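Local coordinates for uncharacterized N-acetyltransferase D2E76_00625 (Mycobacteroides abscessus, PDB 6YCA), which probably transfers acetyl groups from acetyl coenzyme A to amines, as a GCN5-related N-acetyltransferase of the Eis type that is unable to modify aminoglycosides, at residues A[71-84]-A[96-108]. Sequence-based numbering, arbitrary orientation.
With ACO (acetyl coenzyme *a), chain G.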
ATOM      1  N   VAL A  71     -44.735  14.681   7.344  1.00 39.75           N
ATOM      2  CA  VAL A  71     -45.625  14.108   6.339  1.00 48.80           C
ATOM      3  C   VAL A  71     -46.549  13.117   7.034  1.00 51.83           C
ATOM      4  O   VAL A  71     -46.084  12.178   7.695  1.00 52.57           O
ATOM      5  CB  VAL A  71     -44.874  13.487   5.145  1.00 44.16           C
ATOM      6  CG1 VAL A  71     -43.948  14.517   4.514  1.00 42.74           C
ATOM      7  CG2 VAL A  71     -44.104  12.233   5.537  1.00 41.91           C
ATOM      8  N   GLN A  72     -47.854  13.345   6.907  1.00 52.97           N
ATOM      9  CA  GLN A  72     -48.869  12.569   7.612  1.00 55.13           C
ATOM     10  C   GLN A  72     -48.559  12.525   9.110  1.00 55.05           C
ATOM     11  O   GLN A  72     -48.400  11.463   9.713  1.00 53.32           O
ATOM     12  CB  GLN A  72     -48.975  11.159   7.019  1.00 57.48           C
ATOM     13  CG  GLN A  72     -49.425  11.116   5.558  1.00 62.89           C
ATOM     14  CD  GLN A  72     -49.453   9.702   4.983  1.00 67.90           C
ATOM     15  OE1 GLN A  72     -49.749   8.734   5.685  1.00 73.13           O
ATOM     16  NE2 GLN A  72     -49.141   9.583   3.697  1.00 65.09           N
ATOM     17  N   GLY A  73     -48.530  13.715   9.705  1.00 59.25           N
ATOM     18  CA  GLY A  73     -48.250  13.859  11.134  1.00 63.14           C
ATOM     19  C   GLY A  73     -47.057  13.074  11.635  1.00 61.17           C
ATOM     20  O   GLY A  73     -47.105  12.499  12.730  1.00 69.34           O
ATOM     21  N   GLU A  74     -45.973  13.048  10.864  1.00 50.98           N
ATOM     22  CA  GLU A  74     -44.805  12.243  11.201  1.00 50.74           C
ATOM     23  C   GLU A  74     -43.551  13.014  10.824  1.00 48.12           C
ATOM     24  O   GLU A  74     -43.404  13.433   9.672  1.00 48.63           O
ATOM     25  CB  GLU A  74     -44.829  10.909  10.443  1.00 54.88           C
ATOM     26  CG  GLU A  74     -43.578  10.061  10.626  1.00 58.22           C
ATOM     27  CD  GLU A  74     -43.473   8.947   9.600  1.00 62.91           C
ATOM     28  OE1 GLU A  74     -44.295   8.928   8.658  1.00 66.56           O
ATOM     29  OE2 GLU A  74     -42.568   8.093   9.730  1.00 62.56           O
ATOM     30  N   LEU A  75     -42.648  13.191  11.786  1.00 44.06           N
ATOM     31  CA  LEU A  75     -41.434  13.955  11.536  1.00 42.00           C
ATOM     32  C   LEU A  75     -40.476  13.121  10.695  1.00 45.07           C
ATOM     33  O   LEU A  75     -40.034  12.048  11.120  1.00 47.50           O
ATOM     34  CB  LEU A  75     -40.783  14.330  12.863  1.00 42.09           C
ATOM     35  CG  LEU A  75     -39.492  15.141  12.769  1.00 41.13           C
ATOM     36  CD1 LEU A  75     -39.769  16.454  12.073  1.00 42.63           C
ATOM     37  CD2 LEU A  75     -38.925  15.387  14.149  1.00 42.03           C
ATOM     38  N   ILE A  76     -40.145  13.621   9.500  1.00 40.30           N
ATOM     39  CA  ILE A  76     -39.341  12.878   8.542  1.00 35.06           C
ATOM     40  C   ILE A  76     -38.133  13.648   8.028  1.00 34.03           C
ATOM     41  O   ILE A  76     -37.411  13.143   7.166  1.00 31.73           O
ATOM     42  CB  ILE A  76     -40.183  12.318   7.374  1.00 34.52           C
ATOM     43  CG1 ILE A  76     -41.102  13.396   6.801  1.00 34.31           C
ATOM     44  CG2 ILE A  76     -41.002  11.125   7.843  1.00 34.95           C
ATOM     45  CD1 ILE A  76     -40.448  14.313   5.804  1.00 37.08           C
ATOM     46  N   GLY A  77     -37.894  14.858   8.524  1.00 34.93           N
ATOM     47  CA  GLY A  77     -36.744  15.648   8.117  1.00 31.18           C
ATOM     48  C   GLY A  77     -36.686  16.907   8.952  1.00 31.36           C
ATOM     49  O   GLY A  77     -37.620  17.226   9.692  1.00 37.04           O
ATOM     50  N   GLY A  78     -35.572  17.622   8.833  1.00 26.37           N
ATOM     51  CA  GLY A  78     -35.433  18.830   9.627  1.00 27.68           C
ATOM     52  C   GLY A  78     -34.192  19.617   9.279  1.00 34.16           C
ATOM     53  O   GLY A  78     -33.336  19.173   8.509  1.00 39.78           O
ATOM     54  N   ALA A  79     -34.120  20.814   9.863  1.00 34.37           N
ATOM     55  CA  ALA A  79     -32.983  21.713   9.703  1.00 29.55           C
ATOM     56  C   ALA A  79     -32.934  22.621  10.925  1.00 30.65           C
ATOM     57  O   ALA A  79     -33.964  23.167  11.333  1.00 30.40           O
ATOM     58  CB  ALA A  79     -33.115  22.546   8.424  1.00 22.98           C
ATOM     59  N   ASP A  80     -31.749  22.765  11.511  1.00 29.68           N
ATOM     60  CA  ASP A  80     -31.536  23.492  12.755  1.00 31.84           C
ATOM     61  C   ASP A  80     -30.477  24.567  12.550  1.00 35.99           C
ATOM     62  O   ASP A  80     -29.774  24.599  11.537  1.00 39.46           O
ATOM     63  CB  ASP A  80     -31.122  22.526  13.878  1.00 33.34           C
ATOM     64  CG  ASP A  80     -31.135  23.172  15.258  1.00 42.07           C
ATOM     65  OD1 ASP A  80     -32.191  23.667  15.692  1.00 48.92           O
ATOM     66  OD2 ASP A  80     -30.080  23.165  15.922  1.00 45.43           O
ATOM     67  N   SER A  81     -30.365  25.456  13.533  1.00 33.87           N
ATOM     68  CA  SER A  81     -29.349  26.499  13.499  1.00 30.16           C
ATOM     69  C   SER A  81     -29.084  26.975  14.920  1.00 32.32           C
ATOM     70  O   SER A  81     -29.848  26.695  15.846  1.00 33.38           O
ATOM     71  CB  SER A  81     -29.758  27.662  12.592  1.00 22.13           C
ATOM     72  OG  SER A  81     -31.050  28.123  12.927  1.00 23.52           O
ATOM     73  N   TYR A  82     -27.980  27.700  15.080  1.00 28.60           N
ATOM     74  CA  TYR A  82     -27.581  28.266  16.357  1.00 24.89           C
ATOM     75  C   TYR A  82     -27.384  29.766  16.212  1.00 24.03           C
ATOM     76  O   TYR A  82     -26.944  30.253  15.167  1.00 23.60           O
ATOM     77  CB  TYR A  82     -26.272  27.634  16.853  1.00 26.99           C
ATOM     78  CG  TYR A  82     -26.421  26.188  17.255  1.00 36.08           C
ATOM     79  CD1 TYR A  82     -26.448  25.183  16.300  1.00 36.75           C
ATOM     80  CD2 TYR A  82     -26.548  25.827  18.593  1.00 43.41           C
ATOM     81  CE1 TYR A  82     -26.595  23.852  16.662  1.00 35.89           C
ATOM     82  CE2 TYR A  82     -26.694  24.499  18.964  1.00 42.49           C
ATOM     83  CZ  TYR A  82     -26.716  23.519  17.991  1.00 36.93           C
ATOM     84  OH  TYR A  82     -26.861  22.201  18.341  1.00 34.87           O
ATOM     85  N   THR A  83     -27.705  30.495  17.276  1.00 25.58           N
ATOM     86  CA  THR A  83     -27.422  31.923  17.326  1.00 25.89           C
ATOM     87  C   THR A  83     -25.916  32.114  17.451  1.00 25.10           C
ATOM     88  O   THR A  83     -25.309  31.670  18.431  1.00 26.36           O
ATOM     89  CB  THR A  83     -28.134  32.533  18.534  1.00 28.55           C
ATOM     90  OG1 THR A  83     -29.538  32.256  18.452  1.00 32.22           O
ATOM     91  CG2 THR A  83     -27.922  34.038  18.588  1.00 28.26           C
ATOM     92  N   SER A  84     -25.310  32.770  16.466  1.00 23.61           N
ATOM     93  CA  SER A  84     -23.860  32.862  16.407  1.00 22.93           C
ATOM     94  C   SER A  84     -23.466  34.216  15.830  1.00 24.68           C
ATOM     95  O   SER A  84     -24.318  35.041  15.482  1.00 22.63           O
ATOM     96  CB  SER A  84     -23.291  31.706  15.577  1.00 21.69           C
ATOM     97  OG  SER A  84     -21.893  31.840  15.390  1.00 23.03           O
ATOM     98  N   HIS A  96     -24.915  35.890  12.796  1.00 38.13           N
ATOM     99  CA  HIS A  96     -24.672  34.743  11.939  1.00 30.94           C
ATOM    100  C   HIS A  96     -25.488  33.559  12.434  1.00 30.36           C
ATOM    101  O   HIS A  96     -25.517  33.269  13.634  1.00 28.51           O
ATOM    102  CB  HIS A  96     -23.172  34.406  11.990  1.00 23.31           C
ATOM    103  CG  HIS A  96     -22.837  33.029  11.512  1.00 20.05           C
ATOM    104  ND1 HIS A  96     -22.219  32.097  12.317  1.00 18.63           N
ATOM    105  CD2 HIS A  96     -23.016  32.431  10.310  1.00 17.77           C
ATOM    106  CE1 HIS A  96     -22.041  30.980  11.633  1.00 18.07           C
ATOM    107  NE2 HIS A  96     -22.516  31.158  10.413  1.00 17.53           N
ATOM    108  N   ALA A  97     -26.110  32.846  11.498  1.00 29.25           N
ATOM    109  CA  ALA A  97     -26.905  31.662  11.804  1.00 24.84           C
ATOM    110  C   ALA A  97     -26.111  30.427  11.398  1.00 28.32           C
ATOM    111  O   ALA A  97     -25.911  30.171  10.205  1.00 30.31           O
ATOM    112  CB  ALA A  97     -28.251  31.708  11.090  1.00 20.76           C
ATOM    113  N   ALA A  98     -25.653  29.674  12.393  1.00 29.78           N
ATOM    114  CA  ALA A  98     -24.878  28.456  12.168  1.00 29.17           C
ATOM    115  C   ALA A  98     -25.850  27.312  11.896  1.00 31.37           C
ATOM    116  O   ALA A  98     -26.358  26.663  12.814  1.00 32.01           O
ATOM    117  CB  ALA A  98     -23.977  28.179  13.366  1.00 25.93           C
ATOM    118  N   VAL A  99     -26.110  27.064  10.613  1.00 27.33           N
ATOM    119  CA  VAL A  99     -27.069  26.048  10.191  1.00 22.87           C
ATOM    120  C   VAL A  99     -26.431  24.671  10.288  1.00 28.83           C
ATOM    121  O   VAL A  99     -25.264  24.479   9.923  1.00 37.84           O
ATOM    122  CB  VAL A  99     -27.559  26.338   8.764  1.00 19.21           C
ATOM    123  CG1 VAL A  99     -28.476  25.233   8.279  1.00 19.15           C
ATOM    124  CG2 VAL A  99     -28.274  27.679   8.721  1.00 24.05           C
ATOM    125  N   THR A 100     -27.200  23.706  10.783  1.00 25.79           N
ATOM    126  CA  THR A 100     -26.732  22.331  10.910  1.00 26.28           C
ATOM    127  C   THR A 100     -27.952  21.432  11.084  1.00 27.81           C
ATOM    128  O   THR A 100     -29.097  21.890  11.025  1.00 24.58           O
ATOM    129  CB  THR A 100     -25.738  22.193  12.070  1.00 21.94           C
ATOM    130  OG1 THR A 100     -25.201  20.865  12.089  1.00 23.33           O
ATOM    131  CG2 THR A 100     -26.432  22.470  13.394  1.00 21.53           C
ATOM    132  N   HIS A 101     -27.696  20.138  11.282  1.00 27.00           N
ATOM    133  CA  HIS A 101     -28.734  19.137  11.525  1.00 25.11           C
ATOM    134  C   HIS A 101     -29.691  18.963  10.346  1.00 28.03           C
ATOM    135  O   HIS A 101     -30.813  18.477  10.522  1.00 32.84           O
ATOM    136  CB  HIS A 101     -29.497  19.404  12.825  1.00 27.32           C
ATOM    137  CG  HIS A 101     -28.612  19.512  14.025  1.00 29.96           C
ATOM    138  ND1 HIS A 101     -28.928  20.291  15.117  1.00 31.00           N
ATOM    139  CD2 HIS A 101     -27.417  18.942  14.301  1.00 30.45           C
ATOM    140  CE1 HIS A 101     -27.964  20.194  16.015  1.00 32.08           C
ATOM    141  NE2 HIS A 101     -27.037  19.379  15.546  1.00 31.48           N
ATOM    142  N   ILE A 102     -29.282  19.361   9.144  1.00 23.07           N
ATOM    143  CA  ILE A 102     -30.130  19.223   7.966  1.00 23.62           C
ATOM    144  C   ILE A 102     -30.116  17.768   7.521  1.00 23.99           C
ATOM    145  O   ILE A 102     -29.049  17.161   7.383  1.00 30.83           O
ATOM    146  CB  ILE A 102     -29.640  20.141   6.836  1.00 25.93           C
ATOM    147  CG1 ILE A 102     -29.854  21.611   7.192  1.00 22.37           C
ATOM    148  CG2 ILE A 102     -30.354  19.804   5.542  1.00 24.80           C
ATOM    149  CD1 ILE A 102     -29.534  22.554   6.059  1.00 19.81           C
ATOM    150  N   GLY A 103     -31.299  17.205   7.285  1.00 22.56           N
ATOM    151  CA  GLY A 103     -31.393  15.831   6.829  1.00 23.69           C
ATOM    152  C   GLY A 103     -32.816  15.358   6.614  1.00 30.96           C
ATOM    153  O   GLY A 103     -33.736  15.799   7.310  1.00 36.08           O
ATOM    154  N   VAL A 104     -33.016  14.480   5.631  1.00 29.74           N
ATOM    155  CA  VAL A 104     -34.315  13.879   5.347  1.00 29.22           C
ATOM    156  C   VAL A 104     -34.130  12.370   5.224  1.00 31.80           C
ATOM    157  O   VAL A 104     -33.145  11.908   4.637  1.00 31.33           O
ATOM    158  CB  VAL A 104     -34.923  14.470   4.055  1.00 29.39           C
ATOM    159  CG1 VAL A 104     -36.251  13.810   3.722  1.00 30.35           C
ATOM    160  CG2 VAL A 104     -35.098  15.975   4.196  1.00 30.03           C
ATOM    161  N   LEU A 105     -35.071  11.601   5.777  1.00 29.68           N
ATOM    162  CA  LEU A 105     -34.980  10.152   5.664  1.00 31.44           C
ATOM    163  C   LEU A 105     -35.016   9.729   4.197  1.00 32.64           C
ATOM    164  O   LEU A 105     -35.686  10.361   3.375  1.00 35.07           O
ATOM    165  CB  LEU A 105     -36.107   9.439   6.415  1.00 38.33           C
ATOM    166  CG  LEU A 105     -36.205   9.377   7.944  1.00 37.18           C
ATOM    167  CD1 LEU A 105     -35.020  10.043   8.632  1.00 35.55           C
ATOM    168  CD2 LEU A 105     -37.526   9.918   8.443  1.00 34.32           C
ATOM    169  N   PRO A 106     -34.305   8.656   3.842  1.00 33.33           N
ATOM    170  CA  PRO A 106     -34.283   8.221   2.436  1.00 35.46           C
ATOM    171  C   PRO A 106     -35.645   7.833   1.893  1.00 40.38           C
ATOM    172  O   PRO A 106     -35.817   7.785   0.669  1.00 43.31           O
ATOM    173  CB  PRO A 106     -33.326   7.021   2.452  1.00 34.53           C
ATOM    174  CG  PRO A 106     -33.347   6.544   3.870  1.00 33.91           C
ATOM    175  CD  PRO A 106     -33.509   7.772   4.709  1.00 32.39           C
ATOM    176  N   THR A 107     -36.620   7.562   2.760  1.00 40.70           N
ATOM    177  CA  THR A 107     -37.969   7.242   2.315  1.00 38.75           C
ATOM    178  C   THR A 107     -38.770   8.474   1.914  1.00 42.13           C
ATOM    179  O   THR A 107     -39.927   8.327   1.502  1.00 45.75           O
ATOM    180  CB  THR A 107     -38.719   6.457   3.402  1.00 36.66           C
ATOM    181  OG1 THR A 107     -38.636   7.149   4.654  1.00 35.99           O
ATOM    182  CG2 THR A 107     -38.132   5.068   3.563  1.00 37.29           C
ATOM    183  N   HIS A 108     -38.194   9.679   2.020  1.00 39.61           N
ATOM    184  CA  HIS A 108     -38.935  10.893   1.691  1.00 36.50           C
ATOM    185  C   HIS A 108     -38.068  11.907   0.959  1.00 35.05           C
ATOM    186  O   HIS A 108     -38.331  13.114   1.020  1.00 33.17           O
ATOM    187  CB  HIS A 108     -39.571  11.510   2.936  1.00 35.94           C
ATOM    188  CG  HIS A 108     -40.598  10.631   3.575  1.00 39.91           C
ATOM    189  ND1 HIS A 108     -40.270   9.636   4.470  1.00 39.67           N
ATOM    190  CD2 HIS A 108     -41.942  10.571   3.419  1.00 42.94           C
ATOM    191  CE1 HIS A 108     -41.370   9.011   4.852  1.00 42.43           C
ATOM    192  NE2 HIS A 108     -42.398   9.560   4.230  1.00 44.45           N
TER
HETATM  193  N1A ACO G 501     -27.084  15.064  -4.325  1.00 51.70           N
HETATM  194  C2A ACO G 501     -27.449  15.657  -5.470  1.00 51.61           C
HETATM  195  N3A ACO G 501     -28.518  16.435  -5.678  1.00 49.99           N
HETATM  196  C4A ACO G 501     -29.352  16.674  -4.635  1.00 47.45           C
HETATM  197  C5A ACO G 501     -29.074  16.107  -3.388  1.00 47.15           C
HETATM  198  C6A ACO G 501     -27.866  15.254  -3.240  1.00 49.11           C
HETATM  199  N6A ACO G 501     -27.566  14.690  -2.045  1.00 49.59           N
HETATM  200  N7A ACO G 501     -30.035  16.487  -2.529  1.00 47.12           N
HETATM  201  C8A ACO G 501     -30.888  17.275  -3.221  1.00 47.54           C
HETATM  202  N9A ACO G 501     -30.486  17.372  -4.500  1.00 48.45           N
HETATM  203  C1B ACO G 501     -31.168  18.175  -5.551  1.00 51.40           C
HETATM  204  C2B ACO G 501     -32.458  17.489  -5.998  1.00 48.25           C
HETATM  205  O2B ACO G 501     -32.222  16.671  -7.144  1.00 47.11           O
HETATM  206  C3B ACO G 501     -33.258  18.721  -6.419  1.00 50.54           C
HETATM  207  O3B ACO G 501     -32.837  19.099  -7.722  1.00 57.37           O
HETATM  208  P3B ACO G 501     -33.920  19.530  -8.831  1.00 65.59           P
HETATM  209  O7A ACO G 501     -34.891  18.392  -9.037  1.00 67.35           O
HETATM  210  O8A ACO G 501     -34.641  20.772  -8.356  1.00 64.29           O
HETATM  211  O9A ACO G 501     -33.182  19.820 -10.116  1.00 69.15           O
HETATM  212  C4B ACO G 501     -32.804  19.805  -5.446  1.00 51.27           C
HETATM  213  O4B ACO G 501     -31.511  19.436  -4.984  1.00 54.52           O
HETATM  214  C5B ACO G 501     -33.752  19.978  -4.265  1.00 46.65           C
HETATM  215  O5B ACO G 501     -33.959  18.689  -3.701  1.00 42.85           O
HETATM  216  P1A ACO G 501     -34.942  18.423  -2.467  1.00 40.53           P
HETATM  217  O1A ACO G 501     -36.067  17.529  -2.929  1.00 44.32           O
HETATM  218  O2A ACO G 501     -35.455  19.750  -1.972  1.00 41.75           O
HETATM  219  O3A ACO G 501     -34.115  17.708  -1.294  1.00 41.87           O
HETATM  220  P2A ACO G 501     -34.356  16.366  -0.441  1.00 45.01           P
HETATM  221  O4A ACO G 501     -35.753  16.389   0.139  1.00 50.32           O
HETATM  222  O5A ACO G 501     -34.171  15.158  -1.334  1.00 45.04           O
HETATM  223  O6A ACO G 501     -33.245  16.337   0.723  1.00 40.77           O
HETATM  224  CBP ACO G 501     -30.946  16.106   1.449  1.00 44.05           C
HETATM  225  CCP ACO G 501     -31.887  16.596   0.366  1.00 41.35           C
HETATM  226  CDP ACO G 501     -31.359  16.682   2.794  1.00 42.85           C
HETATM  227  CEP ACO G 501     -29.532  16.546   1.105  1.00 45.04           C
HETATM  228  CAP ACO G 501     -31.069  14.583   1.454  1.00 46.84           C
HETATM  229  OAP ACO G 501     -30.638  14.108   0.170  1.00 44.71           O
HETATM  230  C9P ACO G 501     -30.264  13.916   2.539  1.00 50.34           C
HETATM  231  O9P ACO G 501     -30.770  13.695   3.629  1.00 48.84           O
HETATM  232  N8P ACO G 501     -29.013  13.579   2.230  1.00 55.35           N
HETATM  233  C7P ACO G 501     -28.107  12.897   3.139  1.00 58.15           C
HETATM  234  C6P ACO G 501     -27.839  13.670   4.425  1.00 58.16           C
HETATM  235  C5P ACO G 501     -27.128  14.973   4.149  1.00 60.21           C
HETATM  236  O5P ACO G 501     -26.280  15.049   3.272  1.00 65.36           O
HETATM  237  N4P ACO G 501     -27.503  16.004   4.897  1.00 56.23           N
HETATM  238  C3P ACO G 501     -26.867  17.294   4.759  1.00 58.14           C
HETATM  239  C2P ACO G 501     -25.929  17.564   5.928  1.00 60.55           C
HETATM  240  S1P ACO G 501     -25.192  19.147   5.723  1.00 60.31           S
HETATM  241  C   ACO G 501     -25.551  19.807   7.216  1.00 62.60           C
HETATM  242  O   ACO G 501     -25.763  19.059   8.155  1.00 62.59           O
HETATM  243  CH3 ACO G 501     -25.608  21.298   7.376  1.00 63.37           C
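I76 packs against H108 and L105 at one end of an antiparallel hairpin of the GNAT domain; with Y82 and S84 farther along, it gives up the most surface here. Its CG2 methyl sits over one face of the H108 ring, 4.0 Å from the centroid, in a CH-pi contact. A chi1 of 48° places CG2 anti to the carbonyl carbon, from where it also meets L105 CD2. The backbone continues the grip, L105 N giving an almost straight bond (172°) to I76 O. The Y82 ring receives T100 CG2 at its edge, 3.6 Å from CE1, and brings OH to 3.3 Å from H101 CE1, while that hydroxyl is hydrogen-bonded to L60 O. H101 lies beside D80, its ring nearly coplanar with the carboxylate, and ND1 gives OD2 a weak bond of 3.2 Å. Between the G78-G103 and D80-T100 pairs the register shifts by one residue, a beta bulge that includes H101, whose phi is positive. At the far end H96 N donates to S84 O at 2.9 Å; S84 OG, turned anti to its own N (chi1 174°), lies 3.1 Å from H96 ND1 at the ring's edge, and H96 NE2 is hydrogen-bonded to S134. Strand 96-104 uses both of its edges: G103 is bonded both ways to G78, whereas V104 N reaches O9P of acetyl coenzyme A at 3.1 Å and I102 O accepts a weak bond from its N4P. The outward edge thus holds the pantetheine arm, and the bulge is consistent with the GNAT strand that splays from strand 132-135 to admit it.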